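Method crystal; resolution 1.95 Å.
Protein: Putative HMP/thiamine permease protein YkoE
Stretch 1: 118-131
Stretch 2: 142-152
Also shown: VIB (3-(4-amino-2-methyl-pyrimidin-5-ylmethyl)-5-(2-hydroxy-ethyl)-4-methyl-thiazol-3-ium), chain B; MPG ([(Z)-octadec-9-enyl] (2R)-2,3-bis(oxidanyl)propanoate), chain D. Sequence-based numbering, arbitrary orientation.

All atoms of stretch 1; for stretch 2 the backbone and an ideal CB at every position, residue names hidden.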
ATOM      1  N   GLY A 118       5.331  -1.154  -3.794  1.00 22.15           N
ATOM      2  CA  GLY A 118       4.426  -2.288  -3.705  1.00 23.10           C
ATOM      3  C   GLY A 118       5.183  -3.609  -3.636  1.00 22.76           C
ATOM      4  O   GLY A 118       4.903  -4.448  -2.772  1.00 23.55           O
ATOM      5  N   MET A 119       6.153  -3.784  -4.533  1.00 23.57           N
ATOM      6  CA  MET A 119       6.966  -5.004  -4.574  1.00 22.00           C
ATOM      7  C   MET A 119       7.834  -5.175  -3.325  1.00 23.64           C
ATOM      8  O   MET A 119       8.125  -6.304  -2.915  1.00 22.38           O
ATOM      9  CB  MET A 119       7.843  -5.004  -5.826  1.00 22.80           C
ATOM     10  CG  MET A 119       7.028  -5.156  -7.111  1.00 23.24           C
ATOM     11  SD  MET A 119       7.920  -4.766  -8.637  1.00 33.50           S
ATOM     12  CE  MET A 119       9.278  -5.923  -8.513  1.00 26.25           C
ATOM     13  N   GLY A 120       8.248  -4.058  -2.729  1.00 22.01           N
ATOM     14  CA  GLY A 120       8.981  -4.095  -1.475  1.00 22.24           C
ATOM     15  C   GLY A 120       8.128  -4.737  -0.391  1.00 23.89           C
ATOM     16  O   GLY A 120       8.606  -5.560   0.392  1.00 23.71           O
ATOM     17  N   SER A 121       6.851  -4.373  -0.353  1.00 24.53           N
ATOM     18  CA  SER A 121       5.938  -4.979   0.606  1.00 24.23           C
ATOM     19  C   SER A 121       5.740  -6.463   0.281  1.00 21.44           C
ATOM     20  O   SER A 121       5.654  -7.282   1.181  1.00 21.70           O
ATOM     21  CB  SER A 121       4.584  -4.260   0.621  1.00 22.69           C
ATOM     22  OG  SER A 121       4.709  -2.937   1.121  1.00 23.73           O
ATOM     23  N   SER A 122       5.658  -6.781  -1.008  1.00 21.31           N
ATOM     24  CA  SER A 122       5.530  -8.161  -1.455  1.00 21.47           C
ATOM     25  C   SER A 122       6.684  -9.011  -0.905  1.00 21.79           C
ATOM     26  O   SER A 122       6.465 -10.072  -0.331  1.00 22.01           O
ATOM     27  CB  SER A 122       5.504  -8.237  -2.981  1.00 21.64           C
ATOM     28  OG  SER A 122       4.358  -7.601  -3.507  1.00 21.72           O
ATOM     29  N   VAL A 123       7.907  -8.529  -1.081  1.00 22.10           N
ATOM     30  CA  VAL A 123       9.080  -9.248  -0.620  1.00 22.54           C
ATOM     31  C   VAL A 123       9.115  -9.381   0.909  1.00 24.89           C
ATOM     32  O   VAL A 123       9.371 -10.475   1.442  1.00 23.17           O
ATOM     33  CB  VAL A 123      10.373  -8.564  -1.106  1.00 23.03           C
ATOM     34  CG1 VAL A 123      11.591  -9.183  -0.437  1.00 30.97           C
ATOM     35  CG2 VAL A 123      10.490  -8.659  -2.627  1.00 23.72           C
ATOM     36  N   ALA A 124       8.864  -8.278   1.611  1.00 22.70           N
ATOM     37  CA  ALA A 124       8.903  -8.280   3.074  1.00 26.39           C
ATOM     38  C   ALA A 124       7.852  -9.233   3.672  1.00 25.31           C
ATOM     39  O   ALA A 124       8.131  -9.957   4.628  1.00 24.04           O
ATOM     40  CB  ALA A 124       8.700  -6.873   3.612  1.00 23.38           C
ATOM     41  N   SER A 125       6.643  -9.211   3.114  1.00 22.79           N
ATOM     42  CA  SER A 125       5.590 -10.073   3.612  1.00 23.08           C
ATOM     43  C   SER A 125       5.920 -11.520   3.276  1.00 23.28           C
ATOM     44  O   SER A 125       5.560 -12.409   4.019  1.00 23.90           O
ATOM     45  CB  SER A 125       4.214  -9.682   3.046  1.00 22.72           C
ATOM     46  OG  SER A 125       4.187  -9.766   1.635  1.00 22.20           O
ATOM     47  N   PHE A 126       6.613 -11.758   2.166  1.00 22.98           N
ATOM     48  CA  PHE A 126       6.960 -13.140   1.814  1.00 23.36           C
ATOM     49  C   PHE A 126       7.978 -13.691   2.826  1.00 24.17           C
ATOM     50  O   PHE A 126       7.879 -14.832   3.272  1.00 24.66           O
ATOM     51  CB  PHE A 126       7.494 -13.227   0.380  1.00 23.20           C
ATOM     52  CG  PHE A 126       7.176 -14.525  -0.301  1.00 25.14           C
ATOM     53  CD1 PHE A 126       5.971 -14.698  -0.971  1.00 26.25           C
ATOM     54  CD2 PHE A 126       8.066 -15.584  -0.254  1.00 24.26           C
ATOM     55  CE1 PHE A 126       5.672 -15.889  -1.595  1.00 24.21           C
ATOM     56  CE2 PHE A 126       7.765 -16.793  -0.878  1.00 27.84           C
ATOM     57  CZ  PHE A 126       6.570 -16.942  -1.552  1.00 24.83           C
ATOM     58  N   ILE A 127       8.934 -12.854   3.214  1.00 24.20           N
ATOM     59  CA  ILE A 127       9.873 -13.227   4.264  1.00 27.41           C
ATOM     60  C   ILE A 127       9.127 -13.575   5.547  1.00 25.75           C
ATOM     61  O   ILE A 127       9.380 -14.627   6.152  1.00 26.59           O
ATOM     62  CB  ILE A 127      10.871 -12.095   4.551  1.00 29.04           C
ATOM     63  CG1 ILE A 127      11.782 -11.884   3.338  1.00 25.26           C
ATOM     64  CG2 ILE A 127      11.655 -12.408   5.824  1.00 26.70           C
ATOM     65  CD1 ILE A 127      12.723 -10.694   3.473  1.00 25.69           C
ATOM     66  N   TYR A 128       8.202 -12.697   5.943  1.00 25.52           N
ATOM     67  CA  TYR A 128       7.370 -12.922   7.119  1.00 26.35           C
ATOM     68  C   TYR A 128       6.674 -14.294   7.055  1.00 26.96           C
ATOM     69  O   TYR A 128       6.687 -15.053   8.026  1.00 27.81           O
ATOM     70  CB  TYR A 128       6.322 -11.809   7.259  1.00 26.07           C
ATOM     71  CG  TYR A 128       5.272 -12.066   8.323  1.00 27.12           C
ATOM     72  CD1 TYR A 128       4.107 -12.767   8.026  1.00 27.12           C
ATOM     73  CD2 TYR A 128       5.443 -11.611   9.618  1.00 28.40           C
ATOM     74  CE1 TYR A 128       3.137 -13.011   9.000  1.00 28.38           C
ATOM     75  CE2 TYR A 128       4.477 -11.840  10.600  1.00 34.44           C
ATOM     76  CZ  TYR A 128       3.326 -12.544  10.281  1.00 34.59           C
ATOM     77  OH  TYR A 128       2.369 -12.782  11.246  1.00 31.23           O
ATOM     78  N   ASP A 129       6.084 -14.602   5.904  1.00 25.85           N
ATOM     79  CA  ASP A 129       5.339 -15.849   5.752  1.00 30.89           C
ATOM     80  C   ASP A 129       6.209 -17.102   5.860  1.00 28.33           C
ATOM     81  O   ASP A 129       5.753 -18.142   6.343  1.00 27.86           O
ATOM     82  CB  ASP A 129       4.597 -15.852   4.415  1.00 25.54           C
ATOM     83  CG  ASP A 129       3.402 -14.909   4.415  1.00 25.28           C
ATOM     84  OD1 ASP A 129       2.870 -14.594   5.510  1.00 25.95           O
ATOM     85  OD2 ASP A 129       2.994 -14.500   3.314  1.00 25.57           O
ATOM     86  N   LEU A 130       7.453 -17.010   5.399  1.00 26.67           N
ATOM     87  CA  LEU A 130       8.393 -18.120   5.540  1.00 27.47           C
ATOM     88  C   LEU A 130       8.717 -18.391   7.017  1.00 28.71           C
ATOM     89  O   LEU A 130       9.020 -19.510   7.390  1.00 29.68           O
ATOM     90  CB  LEU A 130       9.677 -17.842   4.749  1.00 27.17           C
ATOM     91  CG  LEU A 130       9.535 -17.960   3.229  1.00 26.50           C
ATOM     92  CD1 LEU A 130      10.701 -17.281   2.512  1.00 29.81           C
ATOM     93  CD2 LEU A 130       9.414 -19.449   2.819  1.00 27.18           C
ATOM     94  N   PHE A 131       8.648 -17.357   7.850  1.00 28.88           N
ATOM     95  CA  PHE A 131       8.851 -17.532   9.284  1.00 34.85           C
ATOM     96  C   PHE A 131       7.600 -18.026  10.002  1.00 31.20           C
ATOM     97  O   PHE A 131       7.676 -18.887  10.878  1.00 32.66           O
ATOM     98  CB  PHE A 131       9.306 -16.220   9.932  1.00 35.09           C
ATOM     99  CG  PHE A 131      10.759 -15.928   9.735  1.00 33.64           C
ATOM    100  CD1 PHE A 131      11.716 -16.557  10.522  1.00 38.98           C
ATOM    101  CD2 PHE A 131      11.175 -15.039   8.761  1.00 29.63           C
ATOM    102  CE1 PHE A 131      13.063 -16.295  10.338  1.00 42.77           C
ATOM    103  CE2 PHE A 131      12.522 -14.770   8.574  1.00 30.05           C
ATOM    104  CZ  PHE A 131      13.464 -15.399   9.355  1.00 31.59           C
ATOM    105  N   UNK A 142       6.427 -24.015  -6.106  1.00 32.12           N
ATOM    106  CA  UNK A 142       5.233 -23.388  -5.565  1.00 31.38           C
ATOM    107  C   UNK A 142       5.545 -22.017  -4.978  1.00 29.63           C
ATOM    108  O   UNK A 142       4.802 -21.058  -5.186  1.00 29.00           O
ATOM    109  CB  UNK A 142       4.600 -24.286  -4.500  1.00 31.38           C
ATOM    110  N   UNK A 143       6.633 -21.950  -4.217  1.00 29.16           N
ATOM    111  CA  UNK A 143       7.038 -20.696  -3.586  1.00 27.91           C
ATOM    112  C   UNK A 143       7.407 -19.656  -4.636  1.00 27.64           C
ATOM    113  O   UNK A 143       7.032 -18.490  -4.521  1.00 26.73           O
ATOM    114  CB  UNK A 143       8.216 -20.929  -2.638  1.00 27.91           C
ATOM    115  N   UNK A 144       8.140 -20.091  -5.653  1.00 28.64           N
ATOM    116  CA  UNK A 144       8.566 -19.205  -6.722  1.00 28.82           C
ATOM    117  C   UNK A 144       7.357 -18.639  -7.458  1.00 28.74           C
ATOM    118  O   UNK A 144       7.297 -17.442  -7.745  1.00 29.51           O
ATOM    119  CB  UNK A 144       9.488 -19.943  -7.695  1.00 28.82           C
ATOM    120  N   UNK A 145       6.390 -19.495  -7.760  1.00 29.51           N
ATOM    121  CA  UNK A 145       5.188 -19.043  -8.443  1.00 29.74           C
ATOM    122  C   UNK A 145       4.410 -18.043  -7.573  1.00 28.32           C
ATOM    123  O   UNK A 145       3.944 -17.010  -8.064  1.00 28.04           O
ATOM    124  CB  UNK A 145       4.304 -20.239  -8.804  1.00 29.74           C
ATOM    125  N   UNK A 146       4.300 -18.325  -6.279  1.00 27.60           N
ATOM    126  CA  UNK A 146       3.558 -17.434  -5.386  1.00 27.81           C
ATOM    127  C   UNK A 146       4.253 -16.070  -5.239  1.00 26.40           C
ATOM    128  O   UNK A 146       3.588 -15.041  -5.242  1.00 25.00           O
ATOM    129  CB  UNK A 146       3.395 -18.088  -4.013  1.00 27.81           C
ATOM    130  N   UNK A 147       5.577 -16.073  -5.105  1.00 25.76           N
ATOM    131  CA  UNK A 147       6.325 -14.821  -5.012  1.00 24.72           C
ATOM    132  C   UNK A 147       6.148 -13.965  -6.265  1.00 24.96           C
ATOM    133  O   UNK A 147       5.955 -12.750  -6.172  1.00 24.33           O
ATOM    134  CB  UNK A 147       7.810 -15.110  -4.783  1.00 24.72           C
ATOM    135  N   UNK A 148       6.235 -14.599  -7.429  1.00 26.08           N
ATOM    136  CA  UNK A 148       6.073 -13.883  -8.680  1.00 32.45           C
ATOM    137  C   UNK A 148       4.681 -13.245  -8.763  1.00 26.38           C
ATOM    138  O   UNK A 148       4.551 -12.057  -9.085  1.00 26.10           O
ATOM    139  CB  UNK A 148       6.303 -14.826  -9.863  1.00 32.45           C
ATOM    140  N   UNK A 149       3.647 -14.034  -8.470  1.00 26.59           N
ATOM    141  CA  UNK A 149       2.285 -13.512  -8.427  1.00 26.49           C
ATOM    142  C   UNK A 149       2.166 -12.374  -7.408  1.00 33.20           C
ATOM    143  O   UNK A 149       1.565 -11.340  -7.693  1.00 25.03           O
ATOM    144  CB  UNK A 149       1.299 -14.631  -8.088  1.00 26.49           C
ATOM    145  N   UNK A 150       2.741 -12.552  -6.223  1.00 24.38           N
ATOM    146  CA  UNK A 150       2.638 -11.502  -5.216  1.00 28.62           C
ATOM    147  C   UNK A 150       3.397 -10.238  -5.646  1.00 23.06           C
ATOM    148  O   UNK A 150       2.965  -9.125  -5.344  1.00 23.19           O
ATOM    149  CB  UNK A 150       3.173 -12.007  -3.874  1.00 28.62           C
ATOM    150  N   UNK A 151       4.521 -10.410  -6.335  1.00 23.44           N
ATOM    151  CA  UNK A 151       5.268  -9.257  -6.833  1.00 23.42           C
ATOM    152  C   UNK A 151       4.435  -8.474  -7.857  1.00 23.84           C
ATOM    153  O   UNK A 151       4.359  -7.245  -7.808  1.00 23.51           O
ATOM    154  CB  UNK A 151       6.590  -9.708  -7.457  1.00 23.42           C
ATOM    155  N   UNK A 152       3.788  -9.188  -8.770  1.00 24.74           N
ATOM    156  CA  UNK A 152       2.964  -8.532  -9.776  1.00 27.33           C
ATOM    157  C   UNK A 152       1.772  -7.821  -9.137  1.00 24.84           C
ATOM    158  O   UNK A 152       1.429  -6.689  -9.506  1.00 24.92           O
ATOM    159  CB  UNK A 152       2.479  -9.551 -10.809  1.00 27.33           C
TER
HETATM  160  CM2 VIB B 201      -2.680  -5.400   6.812  1.00 21.79           C
HETATM  161  N4A VIB B 201      -1.066  -9.278   4.301  1.00 17.01           N
HETATM  162  CM4 VIB B 201      -3.350 -13.405   3.253  1.00 19.99           C
HETATM  163  O1  VIB B 201       0.326 -14.549   3.591  1.00 32.11           O
HETATM  164  C7  VIB B 201       0.101 -15.246   4.801  1.00 25.25           C
HETATM  165  C6  VIB B 201      -1.389 -15.313   5.034  1.00 27.23           C
HETATM  166  C2  VIB B 201      -2.193 -11.761   6.588  1.00 27.58           C
HETATM  167  S1  VIB B 201      -1.457 -13.138   6.699  1.00 29.14           S
HETATM  168  C5  VIB B 201      -1.845 -13.916   5.416  1.00 28.09           C
HETATM  169  C4  VIB B 201      -2.701 -13.085   4.604  1.00 22.07           C
HETATM  170  N3  VIB B 201      -2.924 -11.724   5.353  1.00 21.60           N
HETATM  171  C7A VIB B 201      -3.783 -10.683   4.797  1.00 19.46           C
HETATM  172  C4A VIB B 201      -2.113  -8.632   5.061  1.00 21.35           C
HETATM  173  N3A VIB B 201      -1.938  -7.405   5.556  1.00 22.46           N
HETATM  174  C2A VIB B 201      -2.938  -6.815   6.267  1.00 23.11           C
HETATM  175  N1A VIB B 201      -4.126  -7.471   6.460  1.00 20.99           N
HETATM  176  C6A VIB B 201      -4.323  -8.719   5.961  1.00 18.53           C
HETATM  177  C5A VIB B 201      -3.299  -9.293   5.250  1.00 21.70           C
HETATM  178  C2  MPG D 203       9.966 -11.270  11.049  1.00 52.09           C
HETATM  179  C3  MPG D 203      10.057 -11.065   9.550  1.00 52.05           C
HETATM  180  C4  MPG D 203      11.094 -10.004   9.252  1.00 50.38           C
HETATM  181  C5  MPG D 203      11.059  -9.572   7.799  1.00 46.60           C
HETATM  182  C6  MPG D 203      11.961  -8.364   7.646  1.00 47.26           C
HETATM  183  C7  MPG D 203      12.215  -8.048   6.183  1.00 52.91           C
HETATM  184  C8  MPG D 203      11.395  -6.851   5.739  1.00 58.25           C
HETATM  185  C9  MPG D 203      12.230  -5.587   5.725  1.00 58.06           C
HETATM  186  C10 MPG D 203      12.630  -5.045   4.553  1.00 58.53           C
HETATM  187  C11 MPG D 203      12.252  -5.688   3.232  1.00 57.13           C
HETATM  188  C12 MPG D 203      13.402  -5.584   2.251  1.00 52.82           C
HETATM  189  C13 MPG D 203      12.864  -5.407   0.848  1.00 50.76           C
HETATM  190  O1  MPG D 203       8.193 -11.918  12.530  1.00 64.81           O
HETATM  191  C1  MPG D 203       8.902 -12.293  11.367  1.00 57.02           C
HETATM  192  CXD MPG D 203       6.746 -12.943  14.358  1.00 73.87           C
HETATM  193  O2  MPG D 203       6.904 -11.905  15.296  1.00 78.15           O
HETATM  194  C21 MPG D 203       6.626 -14.261  15.096  1.00 76.20           C
HETATM  195  O3  MPG D 203       5.354 -14.360  15.700  1.00 77.40           O
HETATM  196  O4  MPG D 203       8.671 -13.950  13.418  1.00 66.37           O
HETATM  197  CX3 MPG D 203       7.936 -12.983  13.417  1.00 67.99           C

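Both stretches are helical, and their axes run nearly antiparallel at 148°, 8.6 Å apart at closest approach.

Position 142 lies out of reach of stretch 1, so the visible atoms hardly restrict it. It is Tyr 142, whose hydroxyl is hydrogen-bonded elsewhere in the structure.

At position 143 CA-to-CB points sideways, and the ideal CB is 4.4 Å from Phe 126 CZ. Leu 130 is also near. An apolar chain that bends inward would suit: leucine, isoleucine or methionine. The residue is Leu 143. Its CD2 lies 3.9 Å from Phe 126 CZ, and its CD1 is 4.2 Å from Leu 130 CD2.

Positions 144 and 145 point away and set no demand. They are Leu 144 and Ile 145.

Position 146 points toward stretch 1, with its ideal CB 4.0 Å from Phe 126 CE1. Several apolar residues would suit, from alanine upward. The residue is Met 146. Its CB packs on the ring, 4.0 Å from Phe 126 CE1, while the rest of the chain turns off, Met 146 CE staying 4.8 Å from Phe 126 CZ.

Position 147 points sideways, yet its ideal CB is 3.9 Å from Phe 126 CZ. An aliphatic chain could cover the ring; leucine, isoleucine, valine or methionine are plausible. The residue is Leu 147. Its CB makes a CH-pi contact over the ring face, and its CD1 is 3.8 Å from Phe 126 CG.

Position 148 points away and 149 is out of reach, so stretch 1 restricts neither. They are Val 148 and Ile 149.

Position 150 points toward stretch 1, between Ser 122 and Phe 126. Farther along lie the Ser 125 hydroxyl and the Asp 129 carboxylate. A long basic chain would suit best, arginine or lysine; a shorter polar one would leave the acid distant. The residue is Arg 150. NH1 donates to Ser 125 OG (3.0 Å) and to Asp 129 OD2 (2.9 Å). NH2 completes the salt bridge, 2.8 Å from Asp 129 OD2. One guanidinium face lies against Phe 126, with Arg 150 CZ 3.6 Å from Phe 126 CD1. Asp 129 OD2 also accepts a hydrogen bond from VIB O1 at 2.7 Å, so the arginine and the ligand share this oxygen. The backbone contributes too: Ser 122 OG donates to Arg 150 O at 2.8 Å.

Position 151 points sideways, its ideal CB 4.6 Å from Met 119 CG and 4.8 Å from Ser 122 CB. A medium apolar chain would suit: leucine, methionine or isoleucine. The residue is Leu 151. Its CD2 packs 3.8 Å from Met 119 CB and 3.9 Å from Val 123 CG2.

Position 152 points away and is unrestricted. It is Ile 152.

Stretch 2 142-152: YLLIMLVIRLI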
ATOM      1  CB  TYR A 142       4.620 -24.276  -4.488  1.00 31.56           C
ATOM      2  CG  TYR A 142       3.213 -23.926  -4.065  1.00 31.35           C
ATOM      3  CD1 TYR A 142       2.148 -24.004  -4.964  1.00 32.24           C
ATOM      4  CD2 TYR A 142       2.931 -23.589  -2.745  1.00 30.60           C
ATOM      5  CE1 TYR A 142       0.846 -23.723  -4.564  1.00 32.33           C
ATOM      6  CE2 TYR A 142       1.642 -23.316  -2.335  1.00 30.72           C
ATOM      7  CZ  TYR A 142       0.603 -23.382  -3.249  1.00 33.77           C
ATOM      8  OH  TYR A 142      -0.676 -23.098  -2.836  1.00 31.89           O
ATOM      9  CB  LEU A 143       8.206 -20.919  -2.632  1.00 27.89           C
ATOM     10  CG  LEU A 143       7.805 -21.606  -1.319  1.00 28.06           C
ATOM     11  CD1 LEU A 143       9.031 -22.004  -0.508  1.00 28.47           C
ATOM     12  CD2 LEU A 143       6.892 -20.667  -0.525  1.00 27.19           C
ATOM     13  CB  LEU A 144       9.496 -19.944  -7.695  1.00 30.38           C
ATOM     14  CG  LEU A 144      10.913 -20.199  -7.163  1.00 41.21           C
ATOM     15  CD1 LEU A 144      11.739 -21.095  -8.100  1.00 40.58           C
ATOM     16  CD2 LEU A 144      11.628 -18.878  -6.910  1.00 47.02           C
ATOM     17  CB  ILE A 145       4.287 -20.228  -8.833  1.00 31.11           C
ATOM     18  CG1 ILE A 145       4.969 -21.060  -9.923  1.00 38.23           C
ATOM     19  CG2 ILE A 145       2.954 -19.724  -9.338  1.00 31.42           C
ATOM     20  CD1 ILE A 145       4.315 -22.404 -10.185  1.00 38.59           C
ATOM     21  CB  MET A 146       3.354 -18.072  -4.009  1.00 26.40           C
ATOM     22  CG  MET A 146       2.292 -19.200  -4.005  1.00 30.02           C
ATOM     23  SD  MET A 146       1.673 -19.631  -2.347  1.00 29.44           S
ATOM     24  CE  MET A 146       3.172 -20.299  -1.638  1.00 27.43           C
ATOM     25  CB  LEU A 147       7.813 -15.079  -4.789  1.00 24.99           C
ATOM     26  CG  LEU A 147       8.679 -13.819  -4.681  1.00 24.59           C
ATOM     27  CD1 LEU A 147       8.175 -12.884  -3.591  1.00 23.64           C
ATOM     28  CD2 LEU A 147      10.152 -14.204  -4.447  1.00 25.21           C
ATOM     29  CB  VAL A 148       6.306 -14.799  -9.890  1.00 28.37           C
ATOM     30  CG1 VAL A 148       5.793 -14.145 -11.149  1.00 29.31           C
ATOM     31  CG2 VAL A 148       7.796 -15.129 -10.021  1.00 28.97           C
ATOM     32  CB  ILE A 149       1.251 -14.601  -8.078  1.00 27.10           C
ATOM     33  CG1 ILE A 149       1.283 -15.729  -9.124  1.00 28.70           C
ATOM     34  CG2 ILE A 149      -0.143 -13.986  -7.983  1.00 27.19           C
ATOM     35  CD1 ILE A 149       0.399 -16.943  -8.772  1.00 29.56           C
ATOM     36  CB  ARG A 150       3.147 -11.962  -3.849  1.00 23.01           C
ATOM     37  CG  ARG A 150       2.707 -11.009  -2.710  1.00 22.44           C
ATOM     38  CD  ARG A 150       3.215 -11.445  -1.326  1.00 22.38           C
ATOM     39  NE  ARG A 150       2.686 -12.755  -0.925  1.00 22.97           N
ATOM     40  CZ  ARG A 150       2.859 -13.297   0.276  1.00 23.25           C
ATOM     41  NH1 ARG A 150       3.546 -12.651   1.211  1.00 27.61           N
ATOM     42  NH2 ARG A 150       2.341 -14.493   0.543  1.00 24.62           N
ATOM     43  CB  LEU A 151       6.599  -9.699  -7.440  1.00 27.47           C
ATOM     44  CG  LEU A 151       7.708 -10.074  -6.445  1.00 27.56           C
ATOM     45  CD1 LEU A 151       8.821 -10.845  -7.130  1.00 24.94           C
ATOM     46  CD2 LEU A 151       8.263  -8.825  -5.774  1.00 23.39           C
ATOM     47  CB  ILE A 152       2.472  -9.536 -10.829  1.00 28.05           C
ATOM     48  CG1 ILE A 152       3.674 -10.099 -11.602  1.00 27.85           C
ATOM     49  CG2 ILE A 152       1.478  -8.873 -11.773  1.00 27.84           C
ATOM     50  CD1 ILE A 152       3.331 -11.205 -12.525  1.00 29.44           C
TER
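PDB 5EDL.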